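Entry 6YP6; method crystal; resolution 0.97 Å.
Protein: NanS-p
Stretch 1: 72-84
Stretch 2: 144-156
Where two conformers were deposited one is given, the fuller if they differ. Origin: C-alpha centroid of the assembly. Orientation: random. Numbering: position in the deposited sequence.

Stretch 1, residues 72-84: QIRCRFKVSGALA
Stretch 2, residues 144-156: TFGAFDNEWHTLA

Two antiparallel neighbouring strands of one NanS-p sheet make this contact, zipped by four backbone hydrogen bonds and continued past the strand end by water and aromatic packing. Strand 72-79 runs at 148° to strand 152-156, and both keep extended backbones, phi from -70° (W152) to -152° (C75) and psi from 128° to 162°. C75 (chi1 t) pairs with L155 (t, p; CA to CA 5.4 Å) and F77 with H153 (CA to CA 5.5 Å) as hydrogen-bonded pairs: C75 N to L155 O and L155 N to C75 O are both 2.9 Å, F77 N to H153 O 3.0 Å, and H153 N to F77 O 2.8 Å. Between and beyond them, R74 faces A156 (CA to CA 4.1 Å), whose small CB lies 4.0 Å from R74 CB, and R76 faces T154 (CA to CA 4.4 Å) without such bonds; here CA-H...O contacts fill in, as from R76 CA to H153 O at 3.3 Å.

Side chains alternate. On one face, W152 (chi1 m, chi2 99°) is sandwiched: the extended R76 (chi1-chi3 all t) lays its guanidinium flat on the indole, planes at 13° and centres 4.2 Å apart, while K78 CB sits 3.7 Å from W152 CD2 over the opposite face. A broad, electron-rich ring suits both a planar cation and an aliphatic stem. On the other face, buried F77 (chi1 p, chi2 -82°) takes H153 CB over its ring, 3.9 Å from F77 CZ, and turns its edge to the face of F145 (m), planes at 82°, with CZ to CZ 3.6 Å. H153 (m) is held by a hydrogen bond from H153 NE2 to D149 OD1, 2.7 Å.

At V79 the strands part and a water bridges, 2.9 Å from V79 N, 2.9 Å from D149 O and 2.7 Å from E151 O. Beyond it, F148 (chi1 t, chi2 76°) meets V79 CG1 through CE1 and L83 CB through CD2, each at 3.7 Å. G81, at phi/psi 116/172, needs to be glycine, because a CB there would be jammed against the carbonyl O of S80.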

ATOM      1  N   GLN A  72       1.927   5.216  11.057  0.50  8.58           N
ATOM      2  CA  GLN A  72       0.984   4.712  10.072  0.50  9.14           C
ATOM      3  C   GLN A  72       1.620   4.638   8.692  0.50  8.29           C
ATOM      4  O   GLN A  72       2.514   5.416   8.354  0.50  8.87           O
ATOM      5  CB  GLN A  72      -0.266   5.599   9.972  0.50 10.64           C
ATOM      6  CG  GLN A  72      -1.074   5.740  11.241  0.50 12.11           C
ATOM      7  CD  GLN A  72      -2.461   6.260  10.958  0.50 13.52           C
ATOM      8  OE1 GLN A  72      -2.685   6.988   9.989  0.50 15.26           O
ATOM      9  NE2 GLN A  72      -3.410   5.854  11.776  0.50 12.77           N
ATOM     10  N   ILE A  73       1.133   3.684   7.899  1.00  7.22           N
ATOM     11  CA  ILE A  73       1.311   3.633   6.452  1.00  7.48           C
ATOM     12  C   ILE A  73      -0.041   4.029   5.871  1.00  7.99           C
ATOM     13  O   ILE A  73      -1.057   3.447   6.260  1.00  8.65           O
ATOM     14  CB  ILE A  73       1.670   2.209   5.999  1.00  8.01           C
ATOM     15  CG1 ILE A  73       2.907   1.667   6.725  1.00  8.22           C
ATOM     16  CG2 ILE A  73       1.822   2.151   4.475  1.00  8.76           C
ATOM     17  CD1 ILE A  73       3.166   0.190   6.481  1.00  8.90           C
ATOM     18  N   ARG A  74      -0.079   5.012   4.969  1.00  7.76           N
ATOM     19  CA  ARG A  74      -1.366   5.523   4.499  1.00  8.27           C
ATOM     20  C   ARG A  74      -1.352   5.827   3.008  1.00  7.94           C
ATOM     21  O   ARG A  74      -0.315   6.140   2.412  1.00  8.29           O
ATOM     22  CB  ARG A  74      -1.835   6.761   5.274  1.00 10.43           C
ATOM     23  CG  ARG A  74      -0.886   7.912   5.269  1.00 11.48           C
ATOM     24  CD  ARG A  74      -1.549   9.120   5.900  1.00 13.19           C
ATOM     25  NE  ARG A  74      -0.664  10.275   6.033  1.00 14.22           N
ATOM     26  CZ  ARG A  74      -0.486  11.209   5.100  1.00 14.40           C
ATOM     27  NH1 ARG A  74      -1.092  11.123   3.930  1.00 14.98           N
ATOM     28  NH2 ARG A  74       0.324  12.226   5.343  1.00 15.53           N
ATOM     29  N   CYS A  75      -2.541   5.760   2.415  1.00  7.45           N
ATOM     30  CA  CYS A  75      -2.741   6.124   1.025  1.00  7.32           C
ATOM     31  C   CYS A  75      -4.172   6.600   0.826  1.00  7.44           C
ATOM     32  O   CYS A  75      -5.107   5.989   1.340  1.00  9.13           O
ATOM     33  CB  CYS A  75      -2.481   4.909   0.128  1.00  7.53           C
ATOM     34  SG  CYS A  75      -2.752   5.141  -1.653  1.00  8.22           S
ATOM     35  N   ARG A  76      -4.331   7.655   0.036  1.00  7.26           N
ATOM     36  CA  ARG A  76      -5.635   8.103  -0.442  1.00  7.36           C
ATOM     37  C   ARG A  76      -5.662   7.895  -1.953  1.00  7.05           C
ATOM     38  O   ARG A  76      -4.745   8.339  -2.662  1.00  7.12           O
ATOM     39  CB  ARG A  76      -5.884   9.562  -0.052  1.00  8.04           C
ATOM     40  CG  ARG A  76      -7.238  10.083  -0.527  1.00  8.38           C
ATOM     41  CD  ARG A  76      -7.662  11.354   0.192  1.00  9.59           C
ATOM     42  NE  ARG A  76      -9.031  11.754  -0.153  1.00 10.12           N
ATOM     43  CZ  ARG A  76      -9.368  12.639  -1.096  1.00 10.11           C
ATOM     44  NH1 ARG A  76      -8.450  13.268  -1.822  1.00 10.67           N
ATOM     45  NH2 ARG A  76     -10.646  12.907  -1.307  1.00 11.28           N
ATOM     46  N   PHE A  77      -6.704   7.214  -2.439  1.00  7.15           N
ATOM     47  CA  PHE A  77      -6.735   6.727  -3.813  1.00  7.15           C
ATOM     48  C   PHE A  77      -8.174   6.652  -4.297  1.00  7.30           C
ATOM     49  O   PHE A  77      -9.120   6.618  -3.511  1.00  7.76           O
ATOM     50  CB  PHE A  77      -6.063   5.333  -3.922  1.00  7.36           C
ATOM     51  CG  PHE A  77      -6.856   4.251  -3.252  1.00  7.59           C
ATOM     52  CD1 PHE A  77      -6.760   4.047  -1.881  1.00  7.85           C
ATOM     53  CD2 PHE A  77      -7.743   3.474  -3.976  1.00  8.47           C
ATOM     54  CE1 PHE A  77      -7.540   3.081  -1.258  1.00  8.37           C
ATOM     55  CE2 PHE A  77      -8.517   2.511  -3.353  1.00  8.92           C
ATOM     56  CZ  PHE A  77      -8.411   2.309  -1.994  1.00  8.79           C
ATOM     57  N   LYS A  78      -8.316   6.578  -5.616  1.00  7.29           N
ATOM     58  CA  LYS A  78      -9.605   6.480  -6.280  1.00  7.54           C
ATOM     59  C   LYS A  78      -9.444   5.478  -7.406  1.00  7.76           C
ATOM     60  O   LYS A  78      -8.521   5.593  -8.214  1.00  9.28           O
ATOM     61  CB  LYS A  78     -10.039   7.853  -6.819  1.00  9.00           C
ATOM     62  CG  LYS A  78     -11.141   7.819  -7.861  1.00 11.69           C
ATOM     63  CD  LYS A  78     -11.756   9.237  -8.048  1.00 14.46           C
ATOM     64  CE  LYS A  78     -11.895   9.657  -9.486  1.00 16.90           C
ATOM     65  NZ  LYS A  78     -12.775  10.837  -9.513  1.00 16.98           N
ATOM     66  N   VAL A  79     -10.336   4.508  -7.484  1.00  7.44           N
ATOM     67  CA  VAL A  79     -10.277   3.484  -8.521  1.00  7.91           C
ATOM     68  C   VAL A  79     -11.179   3.891  -9.673  1.00  8.20           C
ATOM     69  O   VAL A  79     -12.311   4.327  -9.443  1.00  9.16           O
ATOM     70  CB  VAL A  79     -10.691   2.098  -7.995  1.00  8.11           C
ATOM     71  CG1 VAL A  79     -10.382   1.046  -9.042  1.00  8.51           C
ATOM     72  CG2 VAL A  79     -10.009   1.786  -6.683  1.00  8.76           C
ATOM     73  N   SER A  80     -10.713   3.693 -10.904  0.50  9.09           N
ATOM     74  CA  SER A  80     -11.461   4.028 -12.107  0.50 10.32           C
ATOM     75  C   SER A  80     -11.804   2.754 -12.871  0.50  9.82           C
ATOM     76  O   SER A  80     -11.020   1.802 -12.893  0.50 10.60           O
ATOM     77  CB  SER A  80     -10.615   4.949 -12.994  0.50 12.28           C
ATOM     78  OG  SER A  80     -11.359   5.491 -14.067  0.50 13.90           O
ATOM     79  N   GLY A  81     -12.987   2.720 -13.471  1.00  9.28           N
ATOM     80  CA  GLY A  81     -13.363   1.628 -14.342  1.00  9.73           C
ATOM     81  C   GLY A  81     -14.539   0.827 -13.801  1.00  9.22           C
ATOM     82  O   GLY A  81     -14.996   0.999 -12.667  1.00 10.70           O
ATOM     83  N   ALA A  82     -15.025  -0.072 -14.657  1.00  8.37           N
ATOM     84  CA  ALA A  82     -16.162  -0.925 -14.332  1.00  8.57           C
ATOM     85  C   ALA A  82     -15.758  -2.032 -13.355  1.00  8.39           C
ATOM     86  O   ALA A  82     -14.641  -2.550 -13.396  1.00  9.20           O
ATOM     87  CB  ALA A  82     -16.697  -1.581 -15.604  1.00  9.13           C
ATOM     88  N   LEU A  83     -16.690  -2.421 -12.490  1.00  7.83           N
ATOM     89  CA  LEU A  83     -16.462  -3.553 -11.605  1.00  8.24           C
ATOM     90  C   LEU A  83     -16.207  -4.817 -12.425  1.00  8.80           C
ATOM     91  O   LEU A  83     -17.028  -5.194 -13.272  1.00 10.25           O
ATOM     92  CB  LEU A  83     -17.666  -3.763 -10.699  1.00  8.66           C
ATOM     93  CG  LEU A  83     -17.705  -5.046  -9.870  1.00  9.31           C
ATOM     94  CD1 LEU A  83     -16.542  -5.136  -8.900  1.00  9.28           C
ATOM     95  CD2 LEU A  83     -19.022  -5.108  -9.118  1.00 10.46           C
ATOM     96  N   ALA A  84     -15.077  -5.474 -12.158  1.00  8.86           N
ATOM     97  CA  ALA A  84     -14.716  -6.745 -12.769  1.00  9.30           C
ATOM     98  C   ALA A  84     -14.301  -7.696 -11.653  1.00  9.07           C
ATOM     99  O   ALA A  84     -13.378  -7.392 -10.885  1.00  9.24           O
ATOM    100  CB  ALA A  84     -13.574  -6.567 -13.769  1.00  9.79           C
ATOM    101  N   THR A 144     -13.116  -4.268   4.048  1.00  8.67           N
ATOM    102  CA  THR A 144     -13.671  -3.880   2.766  1.00  9.08           C
ATOM    103  C   THR A 144     -14.047  -2.413   2.808  1.00  8.86           C
ATOM    104  O   THR A 144     -14.441  -1.889   3.849  1.00  9.72           O
ATOM    105  CB  THR A 144     -14.893  -4.746   2.410  1.00  9.97           C
ATOM    106  OG1 THR A 144     -15.375  -4.374   1.123  1.00 10.16           O
ATOM    107  CG2 THR A 144     -16.044  -4.588   3.399  1.00 11.49           C
ATOM    108  N   PHE A 145     -13.964  -1.766   1.649  1.00  9.05           N
ATOM    109  CA  PHE A 145     -14.508  -0.432   1.450  1.00  9.85           C
ATOM    110  C   PHE A 145     -15.986  -0.471   1.111  1.00 11.73           C
ATOM    111  O   PHE A 145     -16.590   0.585   0.924  1.00 14.98           O
ATOM    112  CB  PHE A 145     -13.763   0.288   0.319  1.00  9.91           C
ATOM    113  CG  PHE A 145     -12.278   0.419   0.550  1.00 10.41           C
ATOM    114  CD1 PHE A 145     -11.415  -0.551   0.085  1.00 10.34           C
ATOM    115  CD2 PHE A 145     -11.737   1.514   1.210  1.00 11.50           C
ATOM    116  CE1 PHE A 145     -10.057  -0.460   0.274  1.00 11.74           C
ATOM    117  CE2 PHE A 145     -10.354   1.604   1.407  1.00 12.01           C
ATOM    118  CZ  PHE A 145      -9.530   0.609   0.943  1.00 12.07           C
ATOM    119  N   GLY A 146     -16.576  -1.657   1.035  1.00 10.74           N
ATOM    120  CA  GLY A 146     -17.954  -1.798   0.637  1.00 10.57           C
ATOM    121  C   GLY A 146     -18.091  -1.992  -0.862  1.00  9.63           C
ATOM    122  O   GLY A 146     -17.131  -2.318  -1.574  1.00  9.03           O
ATOM    123  N   ALA A 147     -19.319  -1.797  -1.342  1.00  9.61           N
ATOM    124  CA  ALA A 147     -19.603  -1.984  -2.756  1.00  9.76           C
ATOM    125  C   ALA A 147     -18.628  -1.159  -3.583  1.00  8.93           C
ATOM    126  O   ALA A 147     -18.376   0.010  -3.296  1.00  9.67           O
ATOM    127  CB  ALA A 147     -21.036  -1.560  -3.048  1.00 11.10           C
ATOM    128  N   PHE A 148     -18.095  -1.773  -4.631  1.00  8.96           N
ATOM    129  CA  PHE A 148     -17.121  -1.095  -5.468  1.00  9.08           C
ATOM    130  C   PHE A 148     -17.700   0.177  -6.070  1.00  8.89           C
ATOM    131  O   PHE A 148     -18.853   0.215  -6.505  1.00  9.49           O
ATOM    132  CB  PHE A 148     -16.685  -2.020  -6.599  1.00  9.05           C
ATOM    133  CG  PHE A 148     -15.752  -1.376  -7.572  1.00  9.25           C
ATOM    134  CD1 PHE A 148     -14.426  -1.181  -7.248  1.00  9.06           C
ATOM    135  CD2 PHE A 148     -16.207  -0.940  -8.802  1.00  9.91           C
ATOM    136  CE1 PHE A 148     -13.563  -0.588  -8.140  1.00  9.70           C
ATOM    137  CE2 PHE A 148     -15.346  -0.350  -9.700  1.00 10.37           C
ATOM    138  CZ  PHE A 148     -14.014  -0.171  -9.375  1.00 10.13           C
ATOM    139  N   ASP A 149     -16.874   1.218  -6.125  1.00  8.38           N
ATOM    140  CA  ASP A 149     -17.259   2.484  -6.719  1.00  8.66           C
ATOM    141  C   ASP A 149     -16.009   3.160  -7.268  1.00  8.73           C
ATOM    142  O   ASP A 149     -14.894   2.626  -7.200  1.00  8.79           O
ATOM    143  CB  ASP A 149     -18.036   3.356  -5.723  1.00  9.05           C
ATOM    144  CG  ASP A 149     -17.212   3.830  -4.546  1.00 10.07           C
ATOM    145  OD1 ASP A 149     -15.983   3.997  -4.674  1.00  9.63           O
ATOM    146  OD2 ASP A 149     -17.839   4.062  -3.483  1.00 12.91           O
ATOM    147  N   ASN A 150     -16.215   4.336  -7.850  1.00  8.53           N
ATOM    148  CA  ASN A 150     -15.139   5.162  -8.379  1.00  9.60           C
ATOM    149  C   ASN A 150     -14.955   6.437  -7.543  1.00  9.94           C
ATOM    150  O   ASN A 150     -14.550   7.484  -8.062  1.00 11.66           O
ATOM    151  CB  ASN A 150     -15.368   5.444  -9.864  1.00 11.32           C
ATOM    152  CG  ASN A 150     -15.199   4.168 -10.785  1.00 12.58           C
ATOM    153  OD1 ASN A 150     -14.897   3.062 -10.342  1.00 14.93           O
ATOM    154  ND2 ASN A 150     -15.417   4.351 -12.075  1.00 13.51           N
ATOM    155  N   GLU A 151     -15.221   6.356  -6.243  1.00  9.42           N
ATOM    156  CA  GLU A 151     -15.035   7.467  -5.326  1.00  9.64           C
ATOM    157  C   GLU A 151     -13.646   7.408  -4.697  1.00  8.73           C
ATOM    158  O   GLU A 151     -12.954   6.392  -4.742  1.00  8.87           O
ATOM    159  CB  GLU A 151     -16.084   7.414  -4.210  1.00 11.14           C
ATOM    160  CG  GLU A 151     -17.508   7.496  -4.688  1.00 13.21           C
ATOM    161  CD  GLU A 151     -17.782   8.787  -5.409  1.00 16.13           C
ATOM    162  OE1 GLU A 151     -17.530   9.856  -4.823  1.00 16.97           O
ATOM    163  OE2 GLU A 151     -18.213   8.728  -6.577  1.00 18.13           O
ATOM    164  N   TRP A 152     -13.258   8.509  -4.067  1.00  8.67           N
ATOM    165  CA  TRP A 152     -12.047   8.515  -3.264  1.00  8.58           C
ATOM    166  C   TRP A 152     -12.229   7.687  -1.998  1.00  8.33           C
ATOM    167  O   TRP A 152     -13.297   7.685  -1.372  1.00  9.55           O
ATOM    168  CB  TRP A 152     -11.667   9.953  -2.890  1.00  9.11           C
ATOM    169  CG  TRP A 152     -11.101  10.727  -4.022  1.00  9.05           C
ATOM    170  CD1 TRP A 152     -11.745  11.617  -4.826  1.00  9.76           C
ATOM    171  CD2 TRP A 152      -9.755  10.660  -4.494  1.00  8.78           C
ATOM    172  NE1 TRP A 152     -10.873  12.113  -5.774  1.00  9.83           N
ATOM    173  CE2 TRP A 152      -9.648  11.531  -5.591  1.00  9.32           C
ATOM    174  CE3 TRP A 152      -8.630   9.933  -4.102  1.00  8.71           C
ATOM    175  CZ2 TRP A 152      -8.457  11.696  -6.295  1.00  9.49           C
ATOM    176  CZ3 TRP A 152      -7.464  10.100  -4.806  1.00  8.91           C
ATOM    177  CH2 TRP A 152      -7.380  10.977  -5.887  1.00  9.24           C
ATOM    178  N   HIS A 153     -11.141   7.022  -1.602  1.00  7.89           N
ATOM    179  CA  HIS A 153     -11.065   6.238  -0.380  1.00  7.86           C
ATOM    180  C   HIS A 153      -9.733   6.498   0.303  1.00  8.08           C
ATOM    181  O   HIS A 153      -8.761   6.914  -0.338  1.00  8.19           O
ATOM    182  CB  HIS A 153     -11.216   4.741  -0.670  1.00  8.14           C
ATOM    183  CG  HIS A 153     -12.548   4.414  -1.244  1.00  8.47           C
ATOM    184  ND1 HIS A 153     -13.675   4.287  -0.467  1.00  9.27           N
ATOM    185  CD2 HIS A 153     -12.957   4.290  -2.525  1.00  8.96           C
ATOM    186  CE1 HIS A 153     -14.720   4.075  -1.250  1.00  9.80           C
ATOM    187  NE2 HIS A 153     -14.305   4.052  -2.502  1.00  9.61           N
ATOM    188  N   THR A 154      -9.694   6.216   1.598  1.00  8.46           N
ATOM    189  CA  THR A 154      -8.457   6.250   2.350  1.00  8.44           C
ATOM    190  C   THR A 154      -8.206   4.899   2.995  1.00  8.33           C
ATOM    191  O   THR A 154      -9.137   4.189   3.399  1.00  8.53           O
ATOM    192  CB  THR A 154      -8.458   7.355   3.421  1.00  9.26           C
ATOM    193  OG1 THR A 154      -9.497   7.112   4.375  1.00 10.10           O
ATOM    194  CG2 THR A 154      -8.655   8.712   2.785  1.00 10.24           C
ATOM    195  N   LEU A 155      -6.927   4.553   3.094  1.00  8.30           N
ATOM    196  CA  LEU A 155      -6.513   3.313   3.723  1.00  8.23           C
ATOM    197  C   LEU A 155      -5.290   3.616   4.566  1.00  8.20           C
ATOM    198  O   LEU A 155      -4.360   4.264   4.082  1.00  9.60           O
ATOM    199  CB  LEU A 155      -6.172   2.268   2.654  1.00  8.86           C
ATOM    200  CG  LEU A 155      -5.663   0.921   3.162  1.00  9.44           C
ATOM    201  CD1 LEU A 155      -6.691   0.236   4.033  1.00  9.92           C
ATOM    202  CD2 LEU A 155      -5.289   0.021   1.978  1.00  9.87           C
ATOM    203  N   ALA A 156      -5.266   3.158   5.802  1.00  7.63           N
ATOM    204  CA  ALA A 156      -4.089   3.294   6.639  1.00  7.74           C
ATOM    205  C   ALA A 156      -3.898   2.008   7.420  1.00  7.39           C
ATOM    206  O   ALA A 156      -4.843   1.240   7.638  1.00  7.91           O
ATOM    207  CB  ALA A 156      -4.178   4.496   7.576  1.00  8.21           C
TER
HETATM  208  O   HOH W   1     -14.976   9.967  -8.193  1.00 47.40           O
HETATM  209  O   HOH W   2     -12.688   3.906  -5.865  1.00  8.20           O